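Local structure of chitinase (Chromobacterium violaceum, 4TXG) at residues Q432-I436 and T701-N706; F695-T701 and D733-V739. The protein probably hydrolyses the O-glycosyl bonds of chitin, as a chitinase of glycoside hydrolase family 18. All coordinates share one frame; numbering follows the deposited sequence.

Contact 1: Q432-I436 and T701-N706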
# COMPACT_ATOMS: atom_id res chain seq x y z
N GLN A 432 9.85 9.14 -24.54
CA GLN A 432 9.80 9.91 -23.29
C GLN A 432 9.82 9.04 -22.03
O GLN A 432 10.21 9.50 -20.96
CB GLN A 432 8.56 10.80 -23.26
CG GLN A 432 8.52 11.89 -24.33
CD GLN A 432 7.66 11.50 -25.52
OE1 GLN A 432 7.75 10.38 -26.04
NE2 GLN A 432 6.81 12.42 -25.96
N TYR A 433 9.36 7.79 -22.14
CA TYR A 433 9.28 6.94 -20.95
C TYR A 433 10.60 6.23 -20.64
O TYR A 433 10.73 5.56 -19.62
CB TYR A 433 8.16 5.92 -21.11
CG TYR A 433 6.79 6.45 -20.73
CD1 TYR A 433 6.33 7.67 -21.19
CD2 TYR A 433 5.94 5.70 -19.92
CE1 TYR A 433 5.06 8.15 -20.84
CE2 TYR A 433 4.68 6.17 -19.57
CZ TYR A 433 4.25 7.38 -20.03
OH TYR A 433 2.99 7.82 -19.68
N GLY A 434 11.59 6.39 -21.52
CA GLY A 434 12.93 5.91 -21.25
C GLY A 434 13.04 4.43 -20.91
O GLY A 434 13.86 4.03 -20.08
N ASN A 435 12.20 3.63 -21.57
CA ASN A 435 12.11 2.18 -21.35
C ASN A 435 11.92 1.76 -19.90
O ASN A 435 12.41 0.71 -19.47
CB ASN A 435 13.33 1.49 -21.92
CG ASN A 435 13.28 1.42 -23.43
OD1 ASN A 435 13.91 2.23 -24.11
ND2 ASN A 435 12.49 0.48 -23.97
N ILE A 436 11.18 2.57 -19.16
CA ILE A 436 10.76 2.21 -17.82
C ILE A 436 9.36 1.61 -17.86
O ILE A 436 8.41 2.28 -18.26
CB ILE A 436 10.78 3.42 -16.88
CG1 ILE A 436 12.23 3.93 -16.75
CG2 ILE A 436 10.18 3.06 -15.51
CD1 ILE A 436 12.40 5.02 -15.73
N THR A 701 13.48 7.42 -8.93
CA THR A 701 13.71 6.83 -10.25
C THR A 701 12.47 6.18 -10.86
O THR A 701 12.55 5.53 -11.89
CB THR A 701 14.82 5.77 -10.17
OG1 THR A 701 14.53 4.88 -9.08
CG2 THR A 701 16.19 6.43 -9.95
N SER A 702 11.33 6.32 -10.19
CA SER A 702 10.05 5.94 -10.79
C SER A 702 9.80 6.75 -12.07
O SER A 702 9.15 6.25 -12.99
CB SER A 702 8.90 6.14 -9.78
OG SER A 702 8.88 7.48 -9.27
N ALA A 703 10.33 7.97 -12.13
CA ALA A 703 10.25 8.77 -13.35
C ALA A 703 11.56 8.67 -14.09
O ALA A 703 12.63 8.65 -13.47
CB ALA A 703 9.93 10.23 -13.03
N PRO A 704 11.50 8.60 -15.42
CA PRO A 704 12.70 8.58 -16.25
C PRO A 704 13.57 9.80 -15.99
O PRO A 704 13.06 10.85 -15.61
CB PRO A 704 12.16 8.60 -17.68
CG PRO A 704 10.76 8.13 -17.58
CD PRO A 704 10.26 8.51 -16.23
N ALA A 705 14.87 9.67 -16.20
CA ALA A 705 15.79 10.74 -15.82
C ALA A 705 15.87 11.83 -16.89
O ALA A 705 16.95 12.34 -17.18
CB ALA A 705 17.18 10.16 -15.55
N ASN A 706 14.73 12.19 -17.46
CA ASN A 706 14.69 13.25 -18.47
C ASN A 706 13.81 14.42 -18.03
O ASN A 706 13.34 15.21 -18.86
CB ASN A 706 14.19 12.69 -19.80
CG ASN A 706 12.84 12.01 -19.69
OD1 ASN A 706 12.19 12.05 -18.65
ND2 ASN A 706 12.41 11.38 -20.78
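Ile436 and Pro704 form the apolar part of this contact between two loops. The Ile436 side chain can be followed outward from CB, which starts it toward 701-706. One branch, CG2, stops near the backbone of Ser702, with Ile436 CG2 4.2 Å from Ser702 O. The other branch carries the main contact. CG1 stands anti to the carbonyl carbon of Ile436, and the chain then stays extended (chi2 -174°), which carries CD1 across to the opposite loop. There Ile436 CD1 lies 3.6 Å from Pro704 CA. The same methyl is 4.0 Å from Pro704 CG, and Ile436 CD1 also comes within 3.9 Å of Thr701 O. It thus meets both the proline ring and the backbone leading to it.

Pro704 turns its ring toward 432-436. Its CG rests against the peptide carbonyls, with Pro704 CG 3.3 Å from Tyr433 O. That oxygen also accepts the turn bond from Ile436 N. Gly434 has no side chain, so the Pro704 ring can lie close to the backbone there.

The polar grip lies at the other end. Asn706 ND2 donates to Gln432 O at 2.9 Å and 160°. The acceptor lies near the amide plane of Asn706, while the donor is tilted 30° from the carbonyl plane of Gln432. Tyr760 touches the side chains of both Gln432 and Asn706. Trp443 of helix 441-448 packs on Ile436 and bonds through NE1 to Ser702 O.

The two loops belong to different family regions. Residues 432-436 lie in the glycosyl hydrolase family 18 region, and 701-706 in the Chitinase C region. This is a loop-to-loop interface between the TIM-barrel family 18 part and the C-terminal beta-sheet part.

Contact 2: F695-T701 and D733-V739. With CS (cesium ion), chain G.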
# COMPACT_ATOMS: atom_id res chain seq x y z
N PHE A 695 19.60 25.19 -6.75
CA PHE A 695 18.73 24.33 -5.97
C PHE A 695 18.88 22.91 -6.50
O PHE A 695 18.83 22.71 -7.70
CB PHE A 695 17.27 24.79 -6.07
CG PHE A 695 17.07 26.26 -5.79
CD1 PHE A 695 17.24 26.76 -4.51
CD2 PHE A 695 16.69 27.12 -6.80
CE1 PHE A 695 17.05 28.12 -4.24
CE2 PHE A 695 16.49 28.48 -6.54
CZ PHE A 695 16.68 28.97 -5.25
N GLN A 696 19.08 21.95 -5.60
CA GLN A 696 19.09 20.55 -6.00
C GLN A 696 18.10 19.76 -5.16
O GLN A 696 17.78 20.14 -4.03
CB GLN A 696 20.48 19.93 -5.85
CG GLN A 696 21.52 20.47 -6.81
CD GLN A 696 22.81 19.67 -6.77
OE1 GLN A 696 22.91 18.66 -6.07
NE2 GLN A 696 23.80 20.11 -7.54
N PHE A 697 17.60 18.66 -5.71
CA PHE A 697 16.75 17.76 -4.94
C PHE A 697 16.71 16.39 -5.61
O PHE A 697 17.05 16.26 -6.79
CB PHE A 697 15.33 18.32 -4.77
CG PHE A 697 14.72 18.87 -6.04
CD1 PHE A 697 14.00 18.04 -6.89
CD2 PHE A 697 14.85 20.21 -6.36
CE1 PHE A 697 13.42 18.54 -8.05
CE2 PHE A 697 14.27 20.71 -7.52
CZ PHE A 697 13.56 19.87 -8.37
N ASP A 698 16.33 15.38 -4.84
CA ASP A 698 16.21 14.01 -5.34
C ASP A 698 14.82 13.74 -5.90
O ASP A 698 13.82 13.96 -5.23
CB ASP A 698 16.52 13.00 -4.23
CG ASP A 698 17.99 12.92 -3.89
OD1 ASP A 698 18.84 13.25 -4.75
OD2 ASP A 698 18.29 12.51 -2.75
N VAL A 699 14.78 13.26 -7.14
CA VAL A 699 13.55 12.78 -7.75
C VAL A 699 13.63 11.25 -7.80
O VAL A 699 14.65 10.72 -8.24
CB VAL A 699 13.37 13.38 -9.16
CG1 VAL A 699 12.11 12.86 -9.83
CG2 VAL A 699 13.34 14.90 -9.06
N PRO A 700 12.59 10.55 -7.33
CA PRO A 700 12.71 9.09 -7.35
C PRO A 700 12.81 8.56 -8.78
O PRO A 700 12.31 9.19 -9.72
CB PRO A 700 11.42 8.61 -6.68
CG PRO A 700 10.43 9.73 -6.94
CD PRO A 700 11.26 11.00 -6.87
N THR A 701 13.48 7.42 -8.93
CA THR A 701 13.71 6.83 -10.25
C THR A 701 12.47 6.18 -10.86
O THR A 701 12.55 5.53 -11.89
CB THR A 701 14.82 5.77 -10.17
OG1 THR A 701 14.53 4.88 -9.08
CG2 THR A 701 16.19 6.43 -9.95
N ASP A 733 18.06 4.68 -6.37
CA ASP A 733 16.91 5.31 -5.73
C ASP A 733 16.53 6.66 -6.35
O ASP A 733 15.34 6.96 -6.53
CB ASP A 733 17.18 5.54 -4.24
CG ASP A 733 17.24 4.25 -3.44
OD1 ASP A 733 16.80 3.19 -3.94
OD2 ASP A 733 17.71 4.30 -2.28
N PHE A 734 17.53 7.49 -6.65
CA PHE A 734 17.23 8.86 -7.04
C PHE A 734 18.00 9.35 -8.24
O PHE A 734 19.16 9.00 -8.45
CB PHE A 734 17.50 9.82 -5.88
CG PHE A 734 16.73 9.49 -4.64
CD1 PHE A 734 15.35 9.62 -4.62
CD2 PHE A 734 17.38 9.04 -3.50
CE1 PHE A 734 14.63 9.32 -3.47
CE2 PHE A 734 16.66 8.72 -2.35
CZ PHE A 734 15.29 8.86 -2.33
N ASN A 735 17.32 10.20 -9.00
CA ASN A 735 17.99 11.06 -9.96
C ASN A 735 18.07 12.45 -9.36
O ASN A 735 17.04 13.09 -9.14
CB ASN A 735 17.22 11.08 -11.28
CG ASN A 735 17.14 9.72 -11.93
OD1 ASN A 735 18.15 9.03 -12.04
ND2 ASN A 735 15.95 9.33 -12.36
N ARG A 736 19.27 12.93 -9.07
CA ARG A 736 19.37 14.25 -8.46
C ARG A 736 19.28 15.33 -9.53
O ARG A 736 19.97 15.27 -10.55
CB ARG A 736 20.65 14.41 -7.65
CG ARG A 736 20.61 15.66 -6.77
CD ARG A 736 21.54 15.58 -5.57
NE ARG A 736 21.35 16.74 -4.70
CZ ARG A 736 20.41 16.82 -3.76
NH1 ARG A 736 19.57 15.80 -3.55
NH2 ARG A 736 20.31 17.92 -3.03
N VAL A 737 18.43 16.31 -9.28
CA VAL A 737 18.10 17.36 -10.23
C VAL A 737 18.71 18.68 -9.77
O VAL A 737 18.83 18.91 -8.57
CB VAL A 737 16.57 17.49 -10.37
CG1 VAL A 737 16.17 18.81 -11.01
CG2 VAL A 737 16.03 16.31 -11.16
N SER A 738 19.14 19.52 -10.71
CA SER A 738 19.62 20.86 -10.39
C SER A 738 18.87 21.89 -11.21
O SER A 738 18.65 21.72 -12.40
CB SER A 738 21.12 20.97 -10.67
OG SER A 738 21.54 22.33 -10.69
N VAL A 739 18.47 22.97 -10.55
CA VAL A 739 17.99 24.14 -11.28
C VAL A 739 18.57 25.37 -10.59
O VAL A 739 18.65 25.43 -9.37
CB VAL A 739 16.45 24.20 -11.34
CG1 VAL A 739 15.85 24.30 -9.94
CG2 VAL A 739 16.00 25.38 -12.24
CS CS G . 22.01 9.65 -7.58
O HOH W 1 23.57 18.90 -3.09
O HOH W 2 21.08 11.55 -5.13
O HOH W 3 13.59 10.62 -11.84
O HOH W 4 14.74 6.73 -13.54
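Val737 fills the gap between Phe697 and Val699 on one face of the paired strands. Its CG1 meets the phenyl ring, with Val737 CG1 3.9 Å from Phe697 CZ. Val737 CG2 turns the other way, 3.7 Å from Val699 CG2. Phe695 and Val739 continue this apolar row.

On the other face Arg736 runs extended from CG to NE (chi3 -174°) and lays its guanidinium flat over the backbone at Phe697 N. Gln696 OE1 and Asp698 flank its edge. Arg736 NE bonds to Gln696 OE1 at 2.8 Å, on a lone pair in the carbonyl plane. Arg736 NH1 makes a salt bridge to Asp698 OD1 at 2.9 Å; its hydrogen bond is weak. His768 holds Asp698 OD2. Asp698 CB presses on the face of the Phe734 ring, 3.9 Å from its centroid, in a CH-pi contact. The carboxylate is nearly parallel to that ring (7°).

Past the strand end, Thr701 CG2 packs against the amide of Asn735. A cesium ion binds Phe734 O, Ser719 OG and a water.

Hydrogen-bonded and non-hydrogen-bonded pairs alternate, as in a regular antiparallel sheet. These are central strands of a Chitinase C region sheet, with 767-773 beside 694-700 and 716-719 beside 734-740.

In the fold
From the N terminus, the chain first reaches 432-436, in the loop between helices 420-424 and 441-448. It completes the family 18 part and enters the C-terminal region before strand 694-700. Contact 1 is closed when the following loop, 701-706, returns to 432-436, with 264 residues between. Contact 2 closes a shorter loop of 31 residues, which holds strands 708-709 and 716-719, when 733-739 pairs with 695-701. The two closures cross, because their segments alternate along the chain. They share Thr701, and Ala705 CB lies 3.5 Å from Asn735 ND2. Contact 2 joins strands within one sheet. Contact 1 ties the loop that follows strand 694-700 to the family 18 part.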